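PDB 3WMR: proline iminopeptidase from Streptomyces halstedii, which acts as an amidohydrolase on polyketide substrates and, as a member of the peptidase S33 family, may release N-terminal proline from peptides. Local coordinates for residues 75-80 and 114-119; 259-264 and 304-309. All blocks are in the same frame, centred on the assembly; numbering follows the deposited sequence.

Contact 1: 75-80 and 114-119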
loop_
_atom_site.group_PDB
_atom_site.type_symbol
_atom_site.label_atom_id
_atom_site.label_comp_id
_atom_site.label_asym_id
_atom_site.label_seq_id
_atom_site.Cartn_x
_atom_site.Cartn_y
_atom_site.Cartn_z
ATOM N N PRO A 75 16.106 10.705 -1.276
ATOM C CA PRO A 75 16.186 9.701 -0.219
ATOM C C PRO A 75 14.889 8.919 -0.126
ATOM O O PRO A 75 13.798 9.499 -0.271
ATOM C CB PRO A 75 16.377 10.524 1.072
ATOM C CG PRO A 75 16.501 11.949 0.671
ATOM C CD PRO A 75 15.947 12.066 -0.720
ATOM N N VAL A 76 15.000 7.611 0.101
ATOM C CA VAL A 76 13.839 6.750 0.173
ATOM C C VAL A 76 13.828 5.966 1.494
ATOM O O VAL A 76 14.813 5.286 1.832
ATOM C CB VAL A 76 13.784 5.808 -1.038
ATOM C CG1 VAL A 76 12.593 4.873 -0.944
ATOM C CG2 VAL A 76 13.709 6.605 -2.338
ATOM N N VAL A 77 12.717 6.079 2.230
ATOM C CA VAL A 77 12.531 5.399 3.499
ATOM C C VAL A 77 11.507 4.279 3.355
ATOM O O VAL A 77 10.302 4.545 3.167
ATOM C CB VAL A 77 12.082 6.369 4.612
ATOM C CG1 VAL A 77 11.900 5.628 5.933
ATOM C CG2 VAL A 77 13.088 7.511 4.762
ATOM N N HIS A 78 11.998 3.030 3.389
ATOM C CA HIS A 78 11.128 1.856 3.505
ATOM C C HIS A 78 10.953 1.532 4.974
ATOM O O HIS A 78 11.885 1.709 5.754
ATOM C CB HIS A 78 11.721 0.619 2.826
ATOM C CG HIS A 78 11.696 0.668 1.333
ATOM N ND1 HIS A 78 12.627 1.368 0.597
ATOM C CD2 HIS A 78 10.883 0.067 0.436
ATOM C CE1 HIS A 78 12.374 1.215 -0.690
ATOM N NE2 HIS A 78 11.321 0.431 -0.814
ATOM N N TYR A 79 9.765 1.071 5.357
ATOM C CA TYR A 79 9.578 0.513 6.698
ATOM C C TYR A 79 8.474 -0.546 6.789
ATOM O O TYR A 79 7.563 -0.586 5.972
ATOM C CB TYR A 79 9.377 1.623 7.735
ATOM C CG TYR A 79 7.968 2.168 7.908
ATOM C CD1 TYR A 79 7.485 3.194 7.094
ATOM C CD2 TYR A 79 7.138 1.709 8.941
ATOM C CE1 TYR A 79 6.211 3.722 7.280
ATOM C CE2 TYR A 79 5.860 2.232 9.128
ATOM C CZ TYR A 79 5.400 3.240 8.293
ATOM O OH TYR A 79 4.129 3.774 8.463
ATOM N N ASP A 80 8.592 -1.410 7.794
ATOM C CA ASP A 80 7.593 -2.431 8.076
ATOM C C ASP A 80 6.724 -1.932 9.192
ATOM O O ASP A 80 7.208 -1.615 10.269
ATOM C CB ASP A 80 8.233 -3.733 8.540
ATOM C CG ASP A 80 8.956 -4.456 7.437
ATOM O OD1 ASP A 80 8.678 -4.212 6.242
ATOM O OD2 ASP A 80 9.806 -5.281 7.789
ATOM N N LEU A 114 13.214 9.392 13.228
ATOM C CA LEU A 114 14.208 9.606 12.165
ATOM C C LEU A 114 14.553 11.090 11.937
ATOM O O LEU A 114 15.402 11.389 11.116
ATOM C CB LEU A 114 13.735 8.984 10.848
ATOM C CG LEU A 114 13.521 7.465 10.845
ATOM C CD1 LEU A 114 13.000 7.032 9.480
ATOM C CD2 LEU A 114 14.800 6.714 11.179
ATOM N N GLY A 115 13.889 12.011 12.633
ATOM C CA GLY A 115 14.180 13.445 12.466
ATOM C C GLY A 115 13.830 14.011 11.095
ATOM O O GLY A 115 14.516 14.892 10.578
ATOM N N ILE A 116 12.757 13.509 10.500
ATOM C CA ILE A 116 12.311 13.997 9.195
ATOM C C ILE A 116 10.897 14.573 9.228
ATOM O O ILE A 116 10.341 14.868 8.194
ATOM C CB ILE A 116 12.427 12.893 8.119
ATOM C CG1 ILE A 116 11.601 11.661 8.492
ATOM C CG2 ILE A 116 13.891 12.491 7.958
ATOM C CD1 ILE A 116 11.599 10.582 7.424
ATOM N N ALA A 117 10.318 14.739 10.415
ATOM C CA ALA A 117 8.952 15.254 10.519
ATOM C C ALA A 117 8.839 16.661 9.919
ATOM O O ALA A 117 7.757 17.075 9.507
ATOM C CB ALA A 117 8.469 15.239 11.973
ATOM N N GLY A 118 9.955 17.382 9.849
ATOM C CA GLY A 118 9.970 18.744 9.312
ATOM C C GLY A 118 9.833 18.868 7.798
ATOM O O GLY A 118 9.509 19.941 7.304
ATOM N N ASP A 119 10.086 17.787 7.055
ATOM C CA ASP A 119 10.098 17.845 5.596
ATOM C C ASP A 119 10.125 16.450 4.943
ATOM O O ASP A 119 11.121 15.734 5.052
ATOM C CB ASP A 119 11.311 18.645 5.122
ATOM C CG ASP A 119 11.207 19.031 3.675
ATOM O OD1 ASP A 119 10.143 18.809 3.082
ATOM O OD2 ASP A 119 12.178 19.549 3.121
#
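V77, on strand 76-80 of the alpha/beta hydrolase sheet, meets L114 and I116 in the loop that leads from helix 100-113 into strand 120-125. The contact is wholly apolar and uses both methyls of the valine, one for each partner. CG1 of V77 and CD1 of L114 approach tip to tip at 4.0 Å. CG2 of V77 faces CD1 of I116 more loosely, at 4.3 Å. This division follows from the valine torsion: CG1 lies opposite the backbone N (chi1 -180°) and CG2 opposite the carbonyl carbon, which spreads the methyls toward different residues of the loop. Only 86 Å² is buried between the segments, a small patch that neighbours extend, since I116 also packs on V50 of strand 49-52 and L111 of helix 100-113, and L114 on Y36.

Backbone bonds shape the loop. G115, with a positive phi of 66°, ends the helix in a Schellman motif, and residues I116 to D119 form a type I beta turn. L114 and I116 stand immediately before and after G115 in the chain. The turn is closed by a hydrogen bond from N of D119 to O of I116, 3.1 Å long.

Contact 2: 259-264 and 304-309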
loop_
_atom_site.group_PDB
_atom_site.type_symbol
_atom_site.label_atom_id
_atom_site.label_comp_id
_atom_site.label_asym_id
_atom_site.label_seq_id
_atom_site.Cartn_x
_atom_site.Cartn_y
_atom_site.Cartn_z
ATOM N N MET A 259 -1.066 12.916 -5.974
ATOM C CA MET A 259 -1.102 12.185 -7.251
ATOM C C MET A 259 -1.774 10.823 -7.054
ATOM O O MET A 259 -1.392 10.071 -6.147
ATOM C CB MET A 259 0.298 11.978 -7.852
ATOM C CG MET A 259 0.257 11.221 -9.177
ATOM S SD MET A 259 1.788 11.155 -10.151
ATOM C CE MET A 259 2.916 10.578 -8.891
ATOM N N VAL A 260 -2.772 10.526 -7.897
ATOM C CA VAL A 260 -3.381 9.206 -7.954
ATOM C C VAL A 260 -2.717 8.442 -9.090
ATOM O O VAL A 260 -2.709 8.921 -10.224
ATOM C CB VAL A 260 -4.893 9.277 -8.218
ATOM C CG1 VAL A 260 -5.482 7.874 -8.366
ATOM C CG2 VAL A 260 -5.589 10.048 -7.099
ATOM N N LEU A 261 -2.153 7.281 -8.771
ATOM C CA LEU A 261 -1.437 6.466 -9.739
ATOM C C LEU A 261 -1.967 5.056 -9.618
ATOM O O LEU A 261 -1.858 4.444 -8.554
ATOM C CB LEU A 261 0.068 6.489 -9.463
ATOM C CG LEU A 261 0.983 5.829 -10.516
ATOM C CD1 LEU A 261 2.318 6.556 -10.541
ATOM C CD2 LEU A 261 1.206 4.342 -10.275
ATOM N N ILE A 262 -2.552 4.554 -10.705
ATOM C CA ILE A 262 -3.053 3.194 -10.753
ATOM C C ILE A 262 -2.589 2.552 -12.047
ATOM O O ILE A 262 -2.088 3.239 -12.968
ATOM C CB ILE A 262 -4.601 3.134 -10.655
ATOM C CG1 ILE A 262 -5.239 3.910 -11.815
ATOM C CG2 ILE A 262 -5.100 3.705 -9.327
ATOM C CD1 ILE A 262 -6.729 3.708 -11.939
ATOM N N GLY A 263 -2.712 1.231 -12.110
ATOM C CA GLY A 263 -2.528 0.506 -13.376
ATOM C C GLY A 263 -3.846 0.423 -14.120
ATOM O O GLY A 263 -4.905 0.424 -13.499
ATOM N N ARG A 264 -3.792 0.341 -15.451
ATOM C CA ARG A 264 -5.005 0.187 -16.269
ATOM C C ARG A 264 -5.784 -1.070 -15.849
ATOM O O ARG A 264 -7.015 -1.049 -15.765
ATOM C CB ARG A 264 -4.646 0.152 -17.772
ATOM C CG ARG A 264 -5.817 -0.051 -18.750
ATOM C CD ARG A 264 -6.969 0.945 -18.542
ATOM N NE ARG A 264 -6.701 2.288 -19.080
ATOM C CZ ARG A 264 -7.285 3.425 -18.672
ATOM N NH1 ARG A 264 -8.182 3.444 -17.679
ATOM N NH2 ARG A 264 -6.948 4.574 -19.252
ATOM N N HIS A 304 8.977 4.919 -12.605
ATOM C CA HIS A 304 10.075 5.791 -12.202
ATOM C C HIS A 304 9.944 7.183 -12.818
ATOM O O HIS A 304 9.996 8.171 -12.097
ATOM C CB HIS A 304 11.419 5.168 -12.588
ATOM C CG HIS A 304 12.593 6.046 -12.302
ATOM N ND1 HIS A 304 13.336 5.942 -11.147
ATOM C CD2 HIS A 304 13.158 7.039 -13.028
ATOM C CE1 HIS A 304 14.308 6.835 -11.173
ATOM N NE2 HIS A 304 14.217 7.518 -12.300
ATOM N N GLU A 305 9.788 7.254 -14.145
ATOM C CA GLU A 305 9.601 8.531 -14.839
ATOM C C GLU A 305 8.421 9.333 -14.272
ATOM O O GLU A 305 8.513 10.547 -14.090
ATOM C CB GLU A 305 9.372 8.316 -16.339
ATOM C CG GLU A 305 10.607 7.889 -17.123
ATOM C CD GLU A 305 10.294 7.475 -18.561
ATOM O OE1 GLU A 305 9.098 7.455 -18.952
ATOM O OE2 GLU A 305 11.253 7.157 -19.306
ATOM N N VAL A 306 7.311 8.654 -14.008
ATOM C CA VAL A 306 6.108 9.336 -13.531
ATOM C C VAL A 306 6.358 9.907 -12.142
ATOM O O VAL A 306 6.086 11.069 -11.895
ATOM C CB VAL A 306 4.883 8.408 -13.541
ATOM C CG1 VAL A 306 3.711 9.039 -12.782
ATOM C CG2 VAL A 306 4.471 8.114 -14.971
ATOM N N MET A 307 6.940 9.094 -11.269
ATOM C CA MET A 307 7.290 9.522 -9.929
ATOM C C MET A 307 8.256 10.699 -9.920
ATOM O O MET A 307 8.002 11.710 -9.267
ATOM C CB MET A 307 7.862 8.353 -9.132
ATOM C CG MET A 307 6.809 7.373 -8.633
ATOM S SD MET A 307 5.633 8.134 -7.482
ATOM C CE MET A 307 6.713 8.582 -6.135
ATOM N N ILE A 308 9.354 10.589 -10.662
ATOM C CA ILE A 308 10.333 11.675 -10.694
ATOM C C ILE A 308 9.717 12.989 -11.185
ATOM O O ILE A 308 9.992 14.056 -10.620
ATOM C CB ILE A 308 11.556 11.310 -11.563
ATOM C CG1 ILE A 308 12.329 10.161 -10.922
ATOM C CG2 ILE A 308 12.469 12.517 -11.751
ATOM C CD1 ILE A 308 12.824 10.430 -9.521
ATOM N N ASP A 309 8.886 12.904 -12.228
ATOM C CA ASP A 309 8.168 14.064 -12.772
ATOM C C ASP A 309 7.292 14.744 -11.700
ATOM O O ASP A 309 7.318 15.967 -11.534
ATOM C CB ASP A 309 7.323 13.618 -13.965
ATOM C CG ASP A 309 6.710 14.779 -14.720
ATOM O OD1 ASP A 309 7.350 15.253 -15.687
ATOM O OD2 ASP A 309 5.591 15.219 -14.350
#
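M259 and L261, alternate residues of strand 258-263 in the alpha/beta hydrolase sheet, direct their side chains at V306 and M307 on helix 300-312, the C-terminal helix packed against this face of the sheet. The axes of 259-263 and 304-309 are antiparallel, at 177°, and 11.0 Å apart at closest approach, a spacing bridged, between the two segments, by apolar side chains.

L261 and V306 reach for each other end to end, CD1 of L261 coming within 3.6 Å of CG1 of V306. The same valine methyl is also approached by the thioether of M259, whose SD lies 3.9 Å from CG1 of V306, the two side chains meeting at a slant. CG1 of V306 therefore receives both strand residues. M259 runs extended from the backbone through its first two torsions and then bends at chi3 (51°), which turns its methyl toward M307.

Just past the strand, the predicted catalytic residue D266 accepts, through OD2, a hydrogen bond from N of G263, and F303 of the helix also touches L261. M307 is itself folded at chi2 and chi3; the two methionines cross at a slant, methyl against sulfur, with SD of M307 3.9 Å from CE of M259.

Both contacts are buried, apolar and attached to one central sheet, with centres 20 Å apart and nearest atoms about 8 Å apart, yet they hold different elements. Contact 1 joins a strand to a connecting loop, and two of its three touching residues are buried while L114 is partly exposed; contact 2 joins a strand to a helix, and all four of its touching residues are buried. Contact 2 also buries more surface, 153 against 86 Å². Only aliphatic methyls meet in contact 1; contact 2 adds methionine sulfurs to them. Contact 1 lies away from the predicted catalytic residues, while in contact 2 the side chain of L261 is about 7 Å from that of D266.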